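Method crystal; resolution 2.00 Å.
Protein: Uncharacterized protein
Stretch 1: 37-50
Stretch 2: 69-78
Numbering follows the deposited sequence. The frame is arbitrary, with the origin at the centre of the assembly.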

# COMPACT_ATOMS: atom_id res chain seq x y z
N LYS A 37 6.01 -6.99 20.56
CA LYS A 37 5.23 -7.34 21.73
C LYS A 37 3.75 -7.36 21.37
O LYS A 37 3.11 -6.31 21.32
N MSE A 38 3.22 -8.55 21.13
CA MSE A 38 1.81 -8.71 20.80
C MSE A 38 1.23 -9.81 21.65
O MSE A 38 1.70 -10.94 21.64
N SER A 39 0.22 -9.47 22.44
CA SER A 39 -0.44 -10.46 23.27
C SER A 39 -1.50 -11.14 22.40
O SER A 39 -1.38 -12.31 22.08
N GLY A 40 -2.50 -10.38 21.99
CA GLY A 40 -3.62 -10.94 21.22
C GLY A 40 -3.49 -10.79 19.72
O GLY A 40 -2.43 -10.40 19.22
N LYS A 41 -4.57 -11.08 19.02
CA LYS A 41 -4.61 -10.91 17.57
C LYS A 41 -4.49 -9.43 17.21
O LYS A 41 -4.98 -8.55 17.92
N THR A 42 -3.83 -9.16 16.09
CA THR A 42 -3.53 -7.80 15.65
C THR A 42 -4.08 -7.58 14.23
O THR A 42 -4.02 -8.48 13.41
N PRO A 43 -4.59 -6.37 13.93
CA PRO A 43 -5.03 -6.09 12.55
C PRO A 43 -3.84 -6.05 11.58
O PRO A 43 -2.69 -5.86 12.00
N ALA A 44 -4.12 -6.21 10.30
CA ALA A 44 -3.08 -6.27 9.28
C ALA A 44 -3.22 -5.19 8.20
O ALA A 44 -4.30 -4.70 7.93
N VAL A 45 -2.08 -4.86 7.58
CA VAL A 45 -2.04 -3.91 6.48
C VAL A 45 -1.15 -4.48 5.40
O VAL A 45 -0.02 -4.92 5.68
N VAL A 46 -1.67 -4.52 4.17
CA VAL A 46 -0.86 -4.92 3.03
C VAL A 46 -0.24 -3.62 2.49
O VAL A 46 -0.95 -2.62 2.30
N VAL A 47 1.06 -3.63 2.25
CA VAL A 47 1.77 -2.47 1.73
C VAL A 47 2.23 -2.79 0.31
O VAL A 47 2.99 -3.73 0.10
N VAL A 48 1.78 -2.00 -0.65
CA VAL A 48 2.10 -2.24 -2.05
C VAL A 48 3.15 -1.27 -2.55
O VAL A 48 2.99 -0.05 -2.45
N HIS A 49 4.21 -1.82 -3.14
CA HIS A 49 5.31 -0.99 -3.64
C HIS A 49 4.98 -0.17 -4.89
O HIS A 49 3.84 -0.18 -5.38
N GLU A 50 5.98 0.56 -5.38
CA GLU A 50 5.84 1.42 -6.54
C GLU A 50 6.08 0.60 -7.83
O GLU A 50 5.79 -0.61 -7.87
N GLY A 69 1.77 -0.40 15.30
CA GLY A 69 0.97 -1.45 15.95
C GLY A 69 0.21 -2.43 15.06
O GLY A 69 -0.66 -3.14 15.54
N TYR A 70 0.56 -2.53 13.78
CA TYR A 70 -0.14 -3.45 12.86
C TYR A 70 0.81 -4.48 12.25
O TYR A 70 2.02 -4.25 12.19
N ILE A 71 0.26 -5.62 11.82
CA ILE A 71 1.07 -6.60 11.09
C ILE A 71 1.11 -6.11 9.65
O ILE A 71 0.06 -5.94 9.04
N ALA A 72 2.30 -5.90 9.11
CA ALA A 72 2.45 -5.41 7.75
C ALA A 72 3.03 -6.48 6.84
O ALA A 72 3.97 -7.18 7.22
N LEU A 73 2.46 -6.62 5.66
CA LEU A 73 2.98 -7.54 4.65
C LEU A 73 3.19 -6.77 3.36
O LEU A 73 2.24 -6.17 2.83
N ALA A 74 4.43 -6.75 2.88
CA ALA A 74 4.81 -6.08 1.64
C ALA A 74 5.29 -7.13 0.65
O ALA A 74 6.43 -7.60 0.75
N PRO A 75 4.42 -7.55 -0.30
CA PRO A 75 4.85 -8.56 -1.26
C PRO A 75 5.94 -8.07 -2.22
O PRO A 75 6.05 -6.86 -2.46
N ASP A 76 6.68 -9.01 -2.79
CA ASP A 76 7.66 -8.70 -3.82
C ASP A 76 7.11 -9.03 -5.22
O ASP A 76 7.06 -10.20 -5.65
N GLY A 77 6.76 -7.98 -5.94
CA GLY A 77 6.20 -8.12 -7.28
C GLY A 77 7.19 -8.57 -8.33
O GLY A 77 6.80 -8.90 -9.45
N LEU A 78 8.47 -8.56 -7.98
CA LEU A 78 9.51 -9.04 -8.89
C LEU A 78 9.95 -10.45 -8.55
O LEU A 78 10.95 -10.93 -9.09

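The two strands run parallel, and their backbone ladder sets the register in which side chains meet. Gly69 opens the second stretch with a positive phi at the end of a helix, where a CB would jam against the preceding carbonyl; its own O lies 3.2 Å from CG2 of Thr42, whose CA-to-CB bond points toward this stretch and whose chi1 is m.

Tyr70 (chi1 m) points sideways. Its ring meets Pro43 edge-on, CD1 to CB 4.0 Å, while its CB rests 4.1 Å from CG2 of Val45, a t rotamer.

Ile71, in the m,t rotamer, is the most heavily covered residue of the contact. Its CG1 lies 3.8 Å from CE of selenomethionine Met38, which is poorly ordered; its CD1 sits 4.0 Å from Thr42 CB, and its CB 4.4 Å from Ala44 CB. Its N donates to Pro43 O at 3.0 Å and its O accepts from Val45 N at 2.8 Å, so Ile71 brackets Ala44 in the parallel pattern.

Ala72 shares the other face with Val45, and its small CB leaves Val47 CG2 at 4.5 Å. Leu73 (t,p) returns to the face of Ile71, Ala44 and Val46, but binds mainly through backbone: N to Val45 O at 3.0 Å, O to Val47 N at 2.9 Å. Ala74 CB then meets Val47 CB at 4.2 Å.

Pro75 has no N-H to continue the ladder. Its CD packs 4.3 Å from Val46 CG1, and a water takes over the pairing, donating to Val47 O (2.8 Å) and Pro75 O (2.9 Å) and weakly accepting from His49 N (2.9 Å).

The CA-to-CB bond of Asp76 (chi1 t) points away from stretch 1, and its OD1 accepts from Leu78 N at 3.0 Å. Gly77 N donates to His49 NE2 at 3.1 Å; a CB here would clash with that nitrogen. His49 (chi1 p) is oriented by ND1 donating to Glu50 O at 2.8 Å, leaving NE2 as acceptor.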

# COMPACT_ATOMS: atom_id res chain seq x y z
CB LYS A 37 5.50 -6.32 22.85
CG LYS A 37 4.69 -6.58 24.10
CD LYS A 37 5.02 -5.61 25.22
CE LYS A 37 4.02 -5.76 26.36
NZ LYS A 37 4.31 -4.82 27.47
CB MSE A 38 1.65 -9.00 19.31
CG MSE A 38 1.96 -10.45 18.92
SE MSE A 38 2.64 -10.60 17.08
CE MSE A 38 1.48 -9.36 16.09
CB SER A 39 -1.06 -9.80 24.51
OG SER A 39 -2.18 -9.01 24.17
CB LYS A 41 -5.90 -11.49 17.00
CG LYS A 41 -5.99 -13.02 17.00
CD LYS A 41 -7.41 -13.45 16.62
CE LYS A 41 -7.52 -14.92 16.32
NZ LYS A 41 -6.91 -15.28 15.01
CB THR A 42 -1.99 -7.62 15.64
OG1 THR A 42 -1.44 -8.02 16.91
CG2 THR A 42 -1.58 -6.18 15.35
CB PRO A 43 -5.69 -4.71 12.65
CG PRO A 43 -5.76 -4.37 14.10
CD PRO A 43 -4.71 -5.18 14.79
CB ALA A 44 -3.09 -7.64 8.63
CB VAL A 45 -1.46 -2.57 6.92
CG1 VAL A 45 -1.31 -1.63 5.73
CG2 VAL A 45 -2.33 -1.94 7.99
CB VAL A 46 -1.69 -5.64 1.95
CG1 VAL A 46 -0.89 -5.82 0.66
CG2 VAL A 46 -2.16 -6.98 2.47
CB VAL A 47 2.97 -2.13 2.62
CG1 VAL A 47 3.75 -0.95 2.04
CG2 VAL A 47 2.51 -1.82 4.03
CB VAL A 48 0.86 -2.11 -2.95
CG1 VAL A 48 1.19 -2.54 -4.37
CG2 VAL A 48 -0.30 -2.93 -2.39
CB HIS A 49 6.56 -1.86 -3.88
CG HIS A 49 6.36 -3.01 -4.84
ND1 HIS A 49 6.11 -2.84 -6.18
CD2 HIS A 49 6.45 -4.35 -4.65
CE1 HIS A 49 6.04 -4.02 -6.78
NE2 HIS A 49 6.24 -4.95 -5.87
CB GLU A 50 6.79 2.64 -6.38
CG GLU A 50 6.51 3.47 -5.12
CD GLU A 50 7.53 4.58 -4.86
OE1 GLU A 50 8.74 4.30 -4.86
OE2 GLU A 50 7.14 5.74 -4.59
CB TYR A 70 -0.80 -2.66 11.75
CG TYR A 70 -1.67 -1.53 12.29
CD1 TYR A 70 -2.89 -1.80 12.87
CD2 TYR A 70 -1.22 -0.21 12.26
CE1 TYR A 70 -3.68 -0.77 13.40
CE2 TYR A 70 -1.99 0.82 12.78
CZ TYR A 70 -3.22 0.53 13.35
OH TYR A 70 -4.00 1.55 13.87
CB ILE A 71 0.48 -8.02 11.11
CG1 ILE A 71 0.42 -8.54 12.55
CG2 ILE A 71 1.36 -8.96 10.28
CD1 ILE A 71 -0.39 -9.81 12.72
CB ALA A 72 3.34 -4.18 7.75
CB LEU A 73 2.03 -8.69 4.41
CG LEU A 73 2.42 -9.65 3.28
CD1 LEU A 73 3.80 -10.28 3.48
CD2 LEU A 73 1.39 -10.74 3.14
CB ALA A 74 5.91 -5.06 1.90
CB PRO A 75 3.55 -8.88 -2.03
CG PRO A 75 2.46 -8.48 -1.12
CD PRO A 75 2.98 -7.26 -0.41
CB ASP A 76 8.96 -9.47 -3.59
CG ASP A 76 10.08 -9.00 -4.50
OD1 ASP A 76 9.87 -8.09 -5.34
OD2 ASP A 76 11.18 -9.56 -4.36
CB LEU A 78 10.71 -8.10 -8.86
CG LEU A 78 10.43 -6.68 -9.34
CD1 LEU A 78 11.72 -5.87 -9.36
CD2 LEU A 78 9.79 -6.68 -10.73
O HOH W 1 5.05 -4.26 -1.72